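Local coordinates for protein Diedel (Drosophila melanogaster, PDB 3ZZO) that acts as a secreted cytokine that promotes host survival after Sindbis virus infection by suppressing the immune deficiency pathway and limits intestinal stem cell proliferation during enteric bacterial infection, at residues T4-V9 with V86-P90; V9-R15 with Y79-K85; V33-G39 with G66-F72; Y46-G50 with G61-S65. One frame throughout, in Å; residues are numbered along the deposited sequence. Where two conformers were deposited one is given.

Contact 1: residues T4-V9 with V86-P90; sequences TSRELV and VTRLP
Leu-8 and Leu-89 meet at about a right angle, diagonal neighbours on one face of a strand pair. CD1 of Leu-89 nestles against the branch point of Leu-8, with CD1 to CG only 3.5 Å, and also touches both Leu-8 methyls. In Leu-89, CG is anti to the carbonyl carbon (chi1 -56°), and CD1 ends against Leu-8. On its other flank Leu-89 is crossed obliquely by the extended Arg-6, whose NE lies 3.9 Å from Leu-89 CD1; the guanidinium ends in a hydrogen bond to Gln-42. Beneath these side chains, strands 6-9 and 86-89 run antiparallel as part of the four-stranded sheet of the ferredoxin-like subdomain SD1, 81-89 being an outermost strand. Arg-6/Leu-89 and Leu-8/Thr-87 are its hydrogen-bonded pairs, each with two N-H...O bonds of 2.9 to 3.0 Å between backbone N and O. A water donates to Leu-8 O and also bonds Thr-87 OG1, tying the second pair together once more. On the opposite face the extended Glu-7 slants across Val-86, its CD 3.5 Å from Val-86 CG1. The Glu-7 carboxylate runs beside the Arg-88 chain, pointing the same way, yet OE2 and Arg-88 NE stay 5.6 Å apart; OE1 instead accepts a weak hydrogen bond from Ser-69 N at the helix start.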
loop_
_atom_site.group_PDB
_atom_site.type_symbol
_atom_site.label_atom_id
_atom_site.label_comp_id
_atom_site.label_asym_id
_atom_site.label_seq_id
_atom_site.Cartn_x
_atom_site.Cartn_y
_atom_site.Cartn_z
ATOM N N THR A 4 0.031 2.382 12.036
ATOM C CA THR A 4 1.138 1.490 11.857
ATOM C C THR A 4 0.827 0.310 10.927
ATOM O O THR A 4 1.736 -0.354 10.478
ATOM C CB THR A 4 1.598 0.970 13.237
ATOM O OG1 THR A 4 0.423 0.598 13.995
ATOM C CG2 THR A 4 2.398 2.020 13.989
ATOM N N SER A 5 -0.446 0.063 10.639
ATOM C CA SER A 5 -0.809 -1.013 9.727
ATOM C C SER A 5 -0.484 -0.615 8.288
ATOM O O SER A 5 -0.683 0.540 7.904
ATOM C CB SER A 5 -2.297 -1.368 9.834
ATOM O OG SER A 5 -2.566 -1.918 11.102
ATOM N N ARG A 6 0.026 -1.585 7.531
ATOM C CA ARG A 6 0.271 -1.424 6.101
ATOM C C ARG A 6 0.193 -2.782 5.443
ATOM O O ARG A 6 0.062 -3.803 6.151
ATOM C CB ARG A 6 1.554 -0.693 5.824
ATOM C CG ARG A 6 2.815 -1.346 6.293
ATOM C CD ARG A 6 4.002 -0.382 6.515
ATOM N NE ARG A 6 5.161 -1.040 7.005
ATOM C CZ ARG A 6 6.379 -0.622 6.727
ATOM N NH1 ARG A 6 6.618 0.445 5.910
ATOM N NH2 ARG A 6 7.396 -1.307 7.204
ATOM N N GLU A 7 0.208 -2.850 4.133
ATOM C CA GLU A 7 0.232 -4.127 3.425
ATOM C C GLU A 7 1.360 -4.144 2.435
ATOM O O GLU A 7 1.616 -3.174 1.727
ATOM C CB GLU A 7 -1.076 -4.431 2.680
ATOM C CG GLU A 7 -2.213 -4.856 3.563
ATOM C CD GLU A 7 -3.459 -5.175 2.792
ATOM O OE1 GLU A 7 -3.622 -4.771 1.639
ATOM O OE2 GLU A 7 -4.339 -5.852 3.419
ATOM N N LEU A 8 2.009 -5.288 2.352
ATOM C CA LEU A 8 2.984 -5.608 1.307
ATOM C C LEU A 8 2.266 -6.366 0.220
ATOM O O LEU A 8 1.714 -7.446 0.487
ATOM C CB LEU A 8 4.081 -6.542 1.890
ATOM C CG LEU A 8 4.849 -6.112 3.176
ATOM C CD1 LEU A 8 5.536 -7.301 3.829
ATOM C CD2 LEU A 8 5.808 -4.984 2.868
ATOM N N VAL A 9 2.220 -5.846 -0.988
ATOM C CA VAL A 9 1.493 -6.432 -2.080
ATOM C C VAL A 9 2.427 -6.783 -3.216
ATOM O O VAL A 9 3.210 -5.939 -3.668
ATOM C CB VAL A 9 0.408 -5.475 -2.595
ATOM C CG1 VAL A 9 -0.412 -6.102 -3.730
ATOM C CG2 VAL A 9 -0.507 -5.012 -1.465
ATOM N N VAL A 86 -0.522 -10.882 -0.654
ATOM C CA VAL A 86 -0.727 -9.754 0.232
ATOM C C VAL A 86 -0.354 -10.152 1.649
ATOM O O VAL A 86 -0.811 -11.194 2.134
ATOM C CB VAL A 86 -2.204 -9.284 0.233
ATOM C CG1 VAL A 86 -2.406 -8.060 1.144
ATOM C CG2 VAL A 86 -2.667 -8.950 -1.192
ATOM N N THR A 87 0.504 -9.374 2.274
ATOM C CA THR A 87 0.913 -9.592 3.662
ATOM C C THR A 87 0.540 -8.376 4.482
ATOM O O THR A 87 0.935 -7.255 4.170
ATOM C CB THR A 87 2.420 -9.858 3.781
ATOM O OG1 THR A 87 2.765 -10.914 2.874
ATOM C CG2 THR A 87 2.801 -10.197 5.217
ATOM N N ARG A 88 -0.214 -8.620 5.543
ATOM C CA ARG A 88 -0.617 -7.551 6.465
ATOM C C ARG A 88 0.443 -7.327 7.512
ATOM O O ARG A 88 0.878 -8.251 8.206
ATOM C CB ARG A 88 -1.929 -7.895 7.123
ATOM C CG ARG A 88 -3.066 -8.102 6.143
ATOM C CD ARG A 88 -4.352 -8.537 6.802
ATOM N NE ARG A 88 -4.234 -9.873 7.354
ATOM C CZ ARG A 88 -5.271 -10.640 7.682
ATOM N NH1 ARG A 88 -6.529 -10.222 7.515
ATOM N NH2 ARG A 88 -5.031 -11.872 8.148
ATOM N N LEU A 89 0.912 -6.088 7.635
ATOM C CA LEU A 89 1.883 -5.686 8.665
ATOM C C LEU A 89 1.196 -4.754 9.656
ATOM O O LEU A 89 0.370 -3.941 9.298
ATOM C CB LEU A 89 3.064 -4.974 8.020
ATOM C CG LEU A 89 3.798 -5.738 6.934
ATOM C CD1 LEU A 89 4.973 -4.915 6.412
ATOM C CD2 LEU A 89 4.338 -7.085 7.415
ATOM N N PRO A 90 1.578 -4.831 10.929
ATOM C CA PRO A 90 2.528 -5.787 11.536
ATOM C C PRO A 90 2.010 -7.208 11.430
ATOM O O PRO A 90 0.829 -7.503 11.668
ATOM C CB PRO A 90 2.597 -5.324 13.011
ATOM C CG PRO A 90 1.325 -4.667 13.238
ATOM C CD PRO A 90 1.015 -3.932 11.951
HETATM O O HOH W 1 3.241 -9.931 0.299
#

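Contact 2: residues V9-R15 with Y79-K85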
loop_
_atom_site.group_PDB
_atom_site.type_symbol
_atom_site.label_atom_id
_atom_site.label_comp_id
_atom_site.label_asym_id
_atom_site.label_seq_id
_atom_site.Cartn_x
_atom_site.Cartn_y
_atom_site.Cartn_z
ATOM N N VAL A 9 2.220 -5.846 -0.988
ATOM C CA VAL A 9 1.493 -6.432 -2.080
ATOM C C VAL A 9 2.427 -6.783 -3.216
ATOM O O VAL A 9 3.210 -5.939 -3.668
ATOM C CB VAL A 9 0.408 -5.475 -2.595
ATOM C CG1 VAL A 9 -0.412 -6.102 -3.730
ATOM C CG2 VAL A 9 -0.507 -5.012 -1.465
ATOM N N GLU A 10 2.377 -8.036 -3.668
ATOM C CA GLU A 10 3.082 -8.464 -4.874
ATOM C C GLU A 10 2.040 -8.707 -5.944
ATOM O O GLU A 10 0.990 -9.291 -5.683
ATOM C CB GLU A 10 3.876 -9.757 -4.637
ATOM C CG GLU A 10 4.986 -9.594 -3.659
ATOM C CD GLU A 10 5.824 -10.878 -3.534
ATOM O OE1 GLU A 10 5.690 -11.844 -4.338
ATOM O OE2 GLU A 10 6.598 -10.956 -2.542
ATOM N N PHE A 11 2.324 -8.247 -7.159
ATOM C CA PHE A 11 1.313 -8.301 -8.211
ATOM C C PHE A 11 1.979 -8.236 -9.572
ATOM O O PHE A 11 3.136 -7.798 -9.695
ATOM C CB PHE A 11 0.335 -7.120 -8.052
ATOM C CG PHE A 11 0.974 -5.747 -8.197
ATOM C CD1 PHE A 11 1.620 -5.149 -7.112
ATOM C CD2 PHE A 11 0.934 -5.072 -9.409
ATOM C CE1 PHE A 11 2.228 -3.922 -7.277
ATOM C CE2 PHE A 11 1.554 -3.824 -9.559
ATOM C CZ PHE A 11 2.191 -3.262 -8.486
ATOM N N LYS A 12 1.239 -8.608 -10.587
ATOM C CA LYS A 12 1.634 -8.404 -11.976
ATOM C C LYS A 12 0.652 -7.417 -12.595
ATOM O O LYS A 12 -0.359 -7.065 -11.993
ATOM C CB LYS A 12 1.721 -9.725 -12.728
ATOM C CG LYS A 12 2.953 -10.502 -12.323
ATOM C CD LYS A 12 3.043 -11.926 -12.932
ATOM C CE LYS A 12 4.314 -12.650 -12.455
ATOM N NZ LYS A 12 4.285 -14.081 -12.842
ATOM N N MET A 13 0.992 -6.904 -13.770
ATOM C CA MET A 13 0.223 -5.846 -14.424
ATOM C C MET A 13 -0.012 -6.222 -15.871
ATOM O O MET A 13 0.922 -6.588 -16.585
ATOM C CB MET A 13 1.054 -4.523 -14.418
ATOM C CG MET A 13 1.339 -4.015 -13.035
ATOM S SD MET A 13 2.310 -2.522 -13.048
ATOM C CE MET A 13 1.060 -1.329 -13.535
ATOM N N ASP A 14 -1.224 -6.064 -16.341
ATOM C CA ASP A 14 -1.512 -6.288 -17.751
ATOM C C ASP A 14 -1.053 -5.166 -18.649
ATOM O O ASP A 14 -0.693 -5.380 -19.798
ATOM C CB ASP A 14 -3.002 -6.488 -17.947
ATOM C CG ASP A 14 -3.527 -7.738 -17.278
ATOM O OD1 ASP A 14 -2.781 -8.744 -17.157
ATOM O OD2 ASP A 14 -4.653 -7.636 -16.818
ATOM N N ARG A 15 -1.058 -3.954 -18.140
ATOM C CA ARG A 15 -0.665 -2.729 -18.855
ATOM C C ARG A 15 0.168 -1.861 -17.923
ATOM O O ARG A 15 0.095 -2.003 -16.702
ATOM C CB ARG A 15 -1.949 -1.960 -19.353
ATOM C CG ARG A 15 -2.791 -2.822 -20.284
ATOM C CD ARG A 15 -4.148 -2.162 -20.601
ATOM N NE ARG A 15 -5.070 -2.151 -19.465
ATOM C CZ ARG A 15 -5.757 -3.199 -19.033
ATOM N NH1 ARG A 15 -5.710 -4.369 -19.657
ATOM N NH2 ARG A 15 -6.607 -3.047 -18.007
ATOM N N TYR A 79 -4.626 -0.336 -15.445
ATOM C CA TYR A 79 -3.434 -1.164 -15.554
ATOM C C TYR A 79 -3.726 -2.644 -15.452
ATOM O O TYR A 79 -2.886 -3.449 -15.856
ATOM C CB TYR A 79 -2.400 -0.738 -14.522
ATOM C CG TYR A 79 -1.958 0.677 -14.688
ATOM C CD1 TYR A 79 -1.353 1.093 -15.854
ATOM C CD2 TYR A 79 -2.183 1.621 -13.714
ATOM C CE1 TYR A 79 -0.964 2.398 -16.018
ATOM C CE2 TYR A 79 -1.804 2.939 -13.853
ATOM C CZ TYR A 79 -1.156 3.301 -15.005
ATOM O OH TYR A 79 -0.759 4.583 -15.175
ATOM N N GLY A 80 -4.867 -3.047 -14.907
ATOM C CA GLY A 80 -5.152 -4.471 -14.804
ATOM C C GLY A 80 -4.235 -5.184 -13.789
ATOM O O GLY A 80 -3.431 -6.057 -14.152
ATOM N N ILE A 81 -4.406 -4.853 -12.524
ATOM C CA ILE A 81 -3.573 -5.367 -11.451
ATOM C C ILE A 81 -3.981 -6.812 -11.132
ATOM O O ILE A 81 -5.148 -7.071 -10.813
ATOM C CB ILE A 81 -3.709 -4.520 -10.194
ATOM C CG1 ILE A 81 -3.371 -3.044 -10.426
ATOM C CG2 ILE A 81 -2.903 -5.112 -9.049
ATOM C CD1 ILE A 81 -1.988 -2.824 -11.024
ATOM N N GLN A 82 -3.013 -7.725 -11.237
ATOM C CA GLN A 82 -3.193 -9.134 -10.963
ATOM C C GLN A 82 -2.493 -9.448 -9.649
ATOM O O GLN A 82 -1.270 -9.627 -9.579
ATOM C CB GLN A 82 -2.619 -9.972 -12.108
ATOM C CG GLN A 82 -3.237 -9.640 -13.464
ATOM C CD GLN A 82 -4.715 -9.837 -13.501
ATOM O OE1 GLN A 82 -5.269 -10.756 -12.867
ATOM N NE2 GLN A 82 -5.402 -9.051 -14.290
ATOM N N ILE A 83 -3.247 -9.504 -8.559
ATOM C CA ILE A 83 -2.688 -9.729 -7.217
ATOM C C ILE A 83 -2.133 -11.135 -7.110
ATOM O O ILE A 83 -2.787 -12.096 -7.496
ATOM C CB ILE A 83 -3.773 -9.503 -6.134
ATOM C CG1 ILE A 83 -4.269 -8.032 -6.173
ATOM C CG2 ILE A 83 -3.300 -9.936 -4.764
ATOM C CD1 ILE A 83 -3.303 -7.074 -5.615
ATOM N N ILE A 84 -0.934 -11.253 -6.559
ATOM C CA ILE A 84 -0.304 -12.547 -6.295
ATOM C C ILE A 84 -0.271 -12.842 -4.796
ATOM O O ILE A 84 -0.598 -13.935 -4.389
ATOM C CB ILE A 84 1.103 -12.618 -6.885
ATOM C CG1 ILE A 84 1.019 -12.508 -8.405
ATOM C CG2 ILE A 84 1.821 -13.931 -6.512
ATOM C CD1 ILE A 84 2.316 -12.252 -9.064
ATOM N N LYS A 85 0.179 -11.879 -3.996
ATOM C CA LYS A 85 0.417 -12.083 -2.563
ATOM C C LYS A 85 0.100 -10.780 -1.842
ATOM O O LYS A 85 0.475 -9.709 -2.308
ATOM C CB LYS A 85 2.009 -12.431 -2.397
ATOM C CG LYS A 85 2.420 -12.840 -1.061
ATOM C CD LYS A 85 3.917 -12.891 -0.965
ATOM C CE LYS A 85 4.574 -13.890 -1.863
ATOM N NZ LYS A 85 6.110 -13.897 -1.880
HETATM O O HOH W 2 7.213 -12.561 -0.010
#
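Phe-11 and Ile-81 interlock on the face that carries Met-13 and Ile-83: CG2 and CD1 of Ile-81 lie obliquely against the CD2-CE2 side of the ring, with Phe-11 CD2 3.9 Å from Ile-81 CG2. Phe-11 CB touches both Ile-81 CG2 and the carbonyl oxygen of Gln-82. Farther along the strands, Ile-83 CD1 bears on Val-9 CG1 at 3.6 Å. In the other direction the Met-13 chain bends at its thioether (chi3 76°), bringing CE to 3.6 Å from Tyr-79 CB, while Met-13 CG rests near Ile-81 CD1. Phe-72 of helix 69-75 adds an edge-to-face contact with Phe-11, and Val-73 covers Ile-81 and Ile-83. A classic beta bulge interrupts the antiparallel pairing of strands 9-13 and 81-85: Ile-84 and Lys-85 both face Glu-10, and their N-H groups reach Glu-10 O from the same face of its plane. The extra residue turns Ile-84 toward strand 9-13, where its CD1 lies against the aliphatic Lys-12 chain. Where strand 9-13 ends, Gln-82 NE2 donates to Asp-14 OD2 (3.0 Å) from the syn side, tilted out of the carboxylate plane. Glu-10 and Lys-85 run side by side into a salt bridge, with NZ 3.1 Å from OE2 and above the carboxylate plane; a water also donates to Glu-10 OE2. One face of the contact is thus apolar and turned to the helix, while the other carries the Gln-82/Asp-14 bond and the Glu-10/Lys-85 salt bridge, whose opposite charges probably offset each other.

Contact 3: residues V33-G39 with G66-F72. With EDO (1,2-ethanediol), chain C.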
loop_
_atom_site.group_PDB
_atom_site.type_symbol
_atom_site.label_atom_id
_atom_site.label_comp_id
_atom_site.label_asym_id
_atom_site.label_seq_id
_atom_site.Cartn_x
_atom_site.Cartn_y
_atom_site.Cartn_z
ATOM N N VAL A 33 4.884 -3.490 -3.723
ATOM C CA VAL A 33 4.569 -2.179 -3.182
ATOM C C VAL A 33 4.105 -2.346 -1.729
ATOM O O VAL A 33 3.510 -3.362 -1.364
ATOM C CB VAL A 33 3.474 -1.492 -4.046
ATOM C CG1 VAL A 33 2.119 -2.226 -3.976
ATOM C CG2 VAL A 33 3.318 0.001 -3.695
ATOM N N THR A 34 4.332 -1.312 -0.919
ATOM C CA THR A 34 3.822 -1.238 0.440
ATOM C C THR A 34 2.780 -0.135 0.427
ATOM O O THR A 34 3.111 1.001 0.091
ATOM C CB THR A 34 4.931 -0.926 1.439
ATOM O OG1 THR A 34 5.917 -1.951 1.357
ATOM C CG2 THR A 34 4.421 -0.882 2.837
ATOM N N ILE A 35 1.539 -0.463 0.809
ATOM C CA ILE A 35 0.421 0.466 0.742
ATOM C C ILE A 35 -0.175 0.727 2.104
ATOM O O ILE A 35 -0.060 -0.051 3.041
ATOM C CB ILE A 35 -0.686 -0.077 -0.209
ATOM C CG1 ILE A 35 -1.282 -1.398 0.291
ATOM C CG2 ILE A 35 -0.182 -0.160 -1.632
ATOM C CD1 ILE A 35 -2.561 -1.827 -0.406
ATOM N N CYS A 36 -0.877 1.860 2.172
ATOM C CA CYS A 36 -1.782 2.180 3.251
ATOM C C CYS A 36 -3.211 1.780 2.873
ATOM O O CYS A 36 -3.444 1.224 1.786
ATOM C CB CYS A 36 -1.687 3.676 3.593
ATOM S SG CYS A 36 -0.021 4.218 4.071
ATOM N N ALA A 37 -4.160 2.055 3.757
ATOM C CA ALA A 37 -5.546 1.611 3.525
ATOM C C ALA A 37 -6.207 2.219 2.311
ATOM O O ALA A 37 -7.154 1.638 1.795
ATOM C CB ALA A 37 -6.401 1.871 4.774
ATOM N N ASP A 38 -5.710 3.359 1.861
ATOM C CA ASP A 38 -6.206 4.001 0.653
ATOM C C ASP A 38 -5.734 3.348 -0.628
ATOM O O ASP A 38 -6.078 3.802 -1.723
ATOM C CB ASP A 38 -5.889 5.500 0.667
ATOM C CG ASP A 38 -4.409 5.825 0.602
ATOM O OD1 ASP A 38 -3.537 4.937 0.806
ATOM O OD2 ASP A 38 -4.124 7.042 0.371
ATOM N N GLY A 39 -4.959 2.272 -0.557
ATOM C CA GLY A 39 -4.530 1.595 -1.754
ATOM C C GLY A 39 -3.510 2.377 -2.552
ATOM O O GLY A 39 -3.376 2.125 -3.769
ATOM N N GLY A 66 -9.647 3.320 3.597
ATOM C CA GLY A 66 -10.068 2.604 2.409
ATOM C C GLY A 66 -9.985 1.113 2.602
ATOM O O GLY A 66 -9.842 0.630 3.720
ATOM N N ASP A 67 -10.032 0.369 1.506
ATOM C CA ASP A 67 -10.076 -1.093 1.582
ATOM C C ASP A 67 -8.817 -1.772 1.042
ATOM O O ASP A 67 -8.883 -2.894 0.525
ATOM C CB ASP A 67 -11.405 -1.663 1.180
ATOM C CG ASP A 67 -11.730 -1.418 -0.211
ATOM O OD1 ASP A 67 -11.300 -0.399 -0.824
ATOM O OD2 ASP A 67 -12.587 -2.168 -0.788
ATOM N N TRP A 68 -7.669 -1.148 1.256
ATOM C CA TRP A 68 -6.400 -1.878 1.248
ATOM C C TRP A 68 -6.076 -2.393 -0.157
ATOM O O TRP A 68 -6.223 -1.650 -1.130
ATOM C CB TRP A 68 -6.372 -2.963 2.350
ATOM C CG TRP A 68 -6.349 -2.367 3.722
ATOM C CD1 TRP A 68 -7.381 -2.265 4.626
ATOM C CD2 TRP A 68 -5.204 -1.824 4.357
ATOM N NE1 TRP A 68 -6.912 -1.674 5.773
ATOM C CE2 TRP A 68 -5.580 -1.386 5.631
ATOM C CE3 TRP A 68 -3.883 -1.621 3.940
ATOM C CZ2 TRP A 68 -4.678 -0.783 6.507
ATOM C CZ3 TRP A 68 -2.990 -1.004 4.795
ATOM C CH2 TRP A 68 -3.397 -0.578 6.045
ATOM N N SER A 69 -5.638 -3.636 -0.282
ATOM C CA SER A 69 -5.234 -4.167 -1.581
ATOM C C SER A 69 -6.381 -4.091 -2.587
ATOM O O SER A 69 -6.147 -3.948 -3.796
ATOM C CB SER A 69 -4.683 -5.574 -1.462
ATOM O OG SER A 69 -5.646 -6.464 -0.874
ATOM N N GLN A 70 -7.617 -4.245 -2.121
ATOM C CA GLN A 70 -8.797 -4.179 -2.994
ATOM C C GLN A 70 -8.915 -2.801 -3.627
ATOM O O GLN A 70 -9.211 -2.669 -4.819
ATOM C CB GLN A 70 -10.018 -4.542 -2.119
ATOM C CG GLN A 70 -11.297 -4.742 -2.898
ATOM C CD GLN A 70 -12.379 -5.332 -2.030
ATOM O OE1 GLN A 70 -12.152 -5.685 -0.876
ATOM N NE2 GLN A 70 -13.560 -5.549 -2.580
ATOM N N GLU A 71 -8.611 -1.767 -2.854
ATOM C CA GLU A 71 -8.586 -0.388 -3.359
ATOM C C GLU A 71 -7.390 -0.122 -4.289
ATOM O O GLU A 71 -7.516 0.621 -5.248
ATOM C CB GLU A 71 -8.604 0.598 -2.213
ATOM C CG GLU A 71 -8.781 2.010 -2.667
ATOM C CD GLU A 71 -9.299 2.943 -1.628
ATOM O OE1 GLU A 71 -9.717 2.505 -0.547
ATOM O OE2 GLU A 71 -9.281 4.182 -1.899
ATOM N N PHE A 72 -6.239 -0.739 -4.006
ATOM C CA PHE A 72 -5.085 -0.649 -4.902
ATOM C C PHE A 72 -5.456 -1.172 -6.287
ATOM O O PHE A 72 -5.157 -0.547 -7.306
ATOM C CB PHE A 72 -3.906 -1.453 -4.326
ATOM C CG PHE A 72 -2.691 -1.426 -5.203
ATOM C CD1 PHE A 72 -1.918 -0.304 -5.275
ATOM C CD2 PHE A 72 -2.324 -2.527 -5.957
ATOM C CE1 PHE A 72 -0.784 -0.276 -6.103
ATOM C CE2 PHE A 72 -1.219 -2.477 -6.798
ATOM C CZ PHE A 72 -0.464 -1.354 -6.846
HETATM C C1 EDO C . -7.068 -9.531 -3.973
HETATM O O1 EDO C . -6.637 -10.350 -2.972
HETATM C C2 EDO C . -6.640 -8.075 -3.680
HETATM O O2 EDO C . -7.225 -7.577 -2.588
#
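This is a partly buried packing contact in which the end of strand 31-35 and the turn after it meet the start of helix 69-75, near the centre of the chain. The Trp-68 indole lies flat over the turn: Ala-37 CA sits 3.4 Å above the ring plane, over its centre. Ala-37 CB adds a CH-pi contact, 3.8 Å from the centroid of the six-membered ring. Trp-68 N, from the N-cap position, gives a hydrogen bond to Ala-37 O of 2.9 Å, fixing the helix start to the type I turn Cys-36 to Gly-39. Phe-72, one helical turn on, has CG anti to its backbone N (chi1 179°), which sends the ring toward the strand. Val-33 CG1 covers one face of that ring, 3.9 Å above its plane and toward the rim, and Ile-35 CG2 approaches obliquely. Gly-39 O lies in plane at the ring edge, 3.2 Å from Phe-72 CD1. Just before the helix, Asp-67 N donates to Glu-71 OE1, while Asp-38 O finds a hydrogen bond from Arg-75 NH1. A helix packed through its aromatic and aliphatic side chains on one face of an antiparallel sheet matches SD1, an antiparallel sheet covered by an alpha-helix with a ferredoxin-like fold.

Contact 4: residues Y46-G50 with G61-S65; sequences YCGQG and GGCLS. With SCN (thiocyanate ion), chain B.
Gln-49 reaches across to Gly-61 and Gly-62 through CB, CG, CD and NE2. CB passes 3.9 Å from Gly-62 O, and CG, set opposite the carbonyl carbon of its own residue (chi1 -66°), comes within 3.5 Å of Gly-61 O. CD follows alongside the same oxygen, and the amide is turned at its end (chi3 78°) so that NE2 meets it. This NE2 to Gly-61 O bond is short, 2.8 Å, and almost straight, 176° at the hydrogen; the acceptor lies in the amide plane. Backbone bonds fix the base of the chain: Gln-49 N donates to Gly-62 O and Leu-64 N to Cys-47 O, each 2.9 Å, bridging Gly-48 with Cys-63. Leu-64 CG packs 3.6 Å from Gly-48 O, and its CD2 lies against Gln-49 CG. Away from this junction, Tyr-46 N donates a hydrogen bond to the nitrogen of a thiocyanate ion, probably from the crystallisation liquor. Both segments are irregular, consistent with the loop-built, disulfide-linked subdomain SD2, to which they probably belong. They lie between strand 31-35 and helix 69-75 in the chain; Cys-47 is bonded to Cys-36 just after that strand, and Cys-63 to Cys-3 just before strand 6-13.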
loop_
_atom_site.group_PDB
_atom_site.type_symbol
_atom_site.label_atom_id
_atom_site.label_comp_id
_atom_site.label_asym_id
_atom_site.label_seq_id
_atom_site.Cartn_x
_atom_site.Cartn_y
_atom_site.Cartn_z
ATOM N N TYR A 46 4.649 6.500 8.446
ATOM C CA TYR A 46 3.446 5.786 8.836
ATOM C C TYR A 46 2.342 6.092 7.831
ATOM O O TYR A 46 2.562 6.837 6.858
ATOM C CB TYR A 46 3.061 6.170 10.250
ATOM C CG TYR A 46 4.133 5.876 11.267
ATOM C CD1 TYR A 46 4.323 4.572 11.722
ATOM C CD2 TYR A 46 4.982 6.853 11.735
ATOM C CE1 TYR A 46 5.315 4.295 12.655
ATOM C CE2 TYR A 46 5.998 6.558 12.670
ATOM C CZ TYR A 46 6.136 5.284 13.111
ATOM O OH TYR A 46 7.102 5.013 14.045
ATOM N N CYS A 47 1.159 5.545 8.066
ATOM C CA CYS A 47 -0.009 5.707 7.204
ATOM C C CYS A 47 -1.020 6.720 7.712
ATOM O O CYS A 47 -2.214 6.545 7.528
ATOM C CB CYS A 47 -0.679 4.356 6.979
ATOM S SG CYS A 47 0.249 3.260 5.856
ATOM N N GLY A 48 -0.537 7.814 8.285
ATOM C CA GLY A 48 -1.430 8.926 8.634
ATOM C C GLY A 48 -1.858 9.720 7.437
ATOM O O GLY A 48 -1.193 9.732 6.396
ATOM N N GLN A 49 -2.984 10.407 7.552
ATOM C CA GLN A 49 -3.289 11.426 6.552
ATOM C C GLN A 49 -2.190 12.500 6.569
ATOM O O GLN A 49 -1.749 12.972 5.508
ATOM C CB GLN A 49 -4.647 12.084 6.783
ATOM C CG GLN A 49 -5.820 11.162 6.616
ATOM C CD GLN A 49 -7.044 11.939 6.172
ATOM O OE1 GLN A 49 -7.163 12.286 5.003
ATOM N NE2 GLN A 49 -7.876 12.290 7.085
ATOM N N GLY A 50 -1.717 12.845 7.752
ATOM C CA GLY A 50 -0.603 13.740 7.952
ATOM C C GLY A 50 0.357 13.153 8.955
ATOM O O GLY A 50 0.342 11.939 9.218
ATOM N N GLY A 61 -5.405 14.000 11.245
ATOM C CA GLY A 61 -6.466 13.458 10.397
ATOM C C GLY A 61 -6.656 11.969 10.532
ATOM O O GLY A 61 -7.375 11.382 9.723
ATOM N N GLY A 62 -6.090 11.362 11.558
ATOM C CA GLY A 62 -6.127 9.919 11.689
ATOM C C GLY A 62 -5.383 9.238 10.559
ATOM O O GLY A 62 -4.485 9.828 9.947
ATOM N N CYS A 63 -5.786 8.016 10.259
ATOM C CA CYS A 63 -5.110 7.229 9.258
ATOM C C CYS A 63 -5.745 7.381 7.907
ATOM O O CYS A 63 -6.957 7.650 7.767
ATOM C CB CYS A 63 -5.081 5.752 9.636
ATOM S SG CYS A 63 -4.508 5.390 11.303
ATOM N N LEU A 64 -4.957 7.195 6.869
ATOM C CA LEU A 64 -5.509 7.008 5.537
ATOM C C LEU A 64 -6.533 5.897 5.555
ATOM O O LEU A 64 -6.361 4.912 6.270
ATOM C CB LEU A 64 -4.404 6.754 4.516
ATOM C CG LEU A 64 -3.495 7.976 4.295
ATOM C CD1 LEU A 64 -2.195 7.557 3.639
ATOM C CD2 LEU A 64 -4.201 9.043 3.445
ATOM N N SER A 65 -7.619 6.061 4.818
ATOM C CA SER A 65 -8.748 5.128 4.881
ATOM C C SER A 65 -9.033 4.495 3.534
ATOM O O SER A 65 -8.764 5.053 2.493
ATOM C CB SER A 65 -10.002 5.864 5.392
ATOM O OG SER A 65 -10.393 6.884 4.466
HETATM S S SCN B . 5.560 11.281 10.712
HETATM C C SCN B . 4.741 10.158 9.733
HETATM N N SCN B . 4.166 9.407 9.075
#

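How the contacts relate
Contacts 1 and 2 are consecutive lengths of one strand pair, 6-13 with 81-89, their centres 16 Å apart and Val-9 common to both. Contact 3 joins the neighbouring strand 31-35 to helix 69-75; it touches both, with its centre 9 Å from that of contact 1 and 13 Å from that of contact 2. The centre of contact 4 is about 12 Å from that of contact 3 and about 25 Å from that of contact 2, beyond the chain's centre. The first segments follow in the order 1, 2, 3, 4 and the second in the order 4, 3, 2, 1, so each contact encloses the next. The Cys-36 to Cys-47 disulfide links contacts 3 and 4, probably coupling the sheet-and-helix subdomain to the loop-rich one.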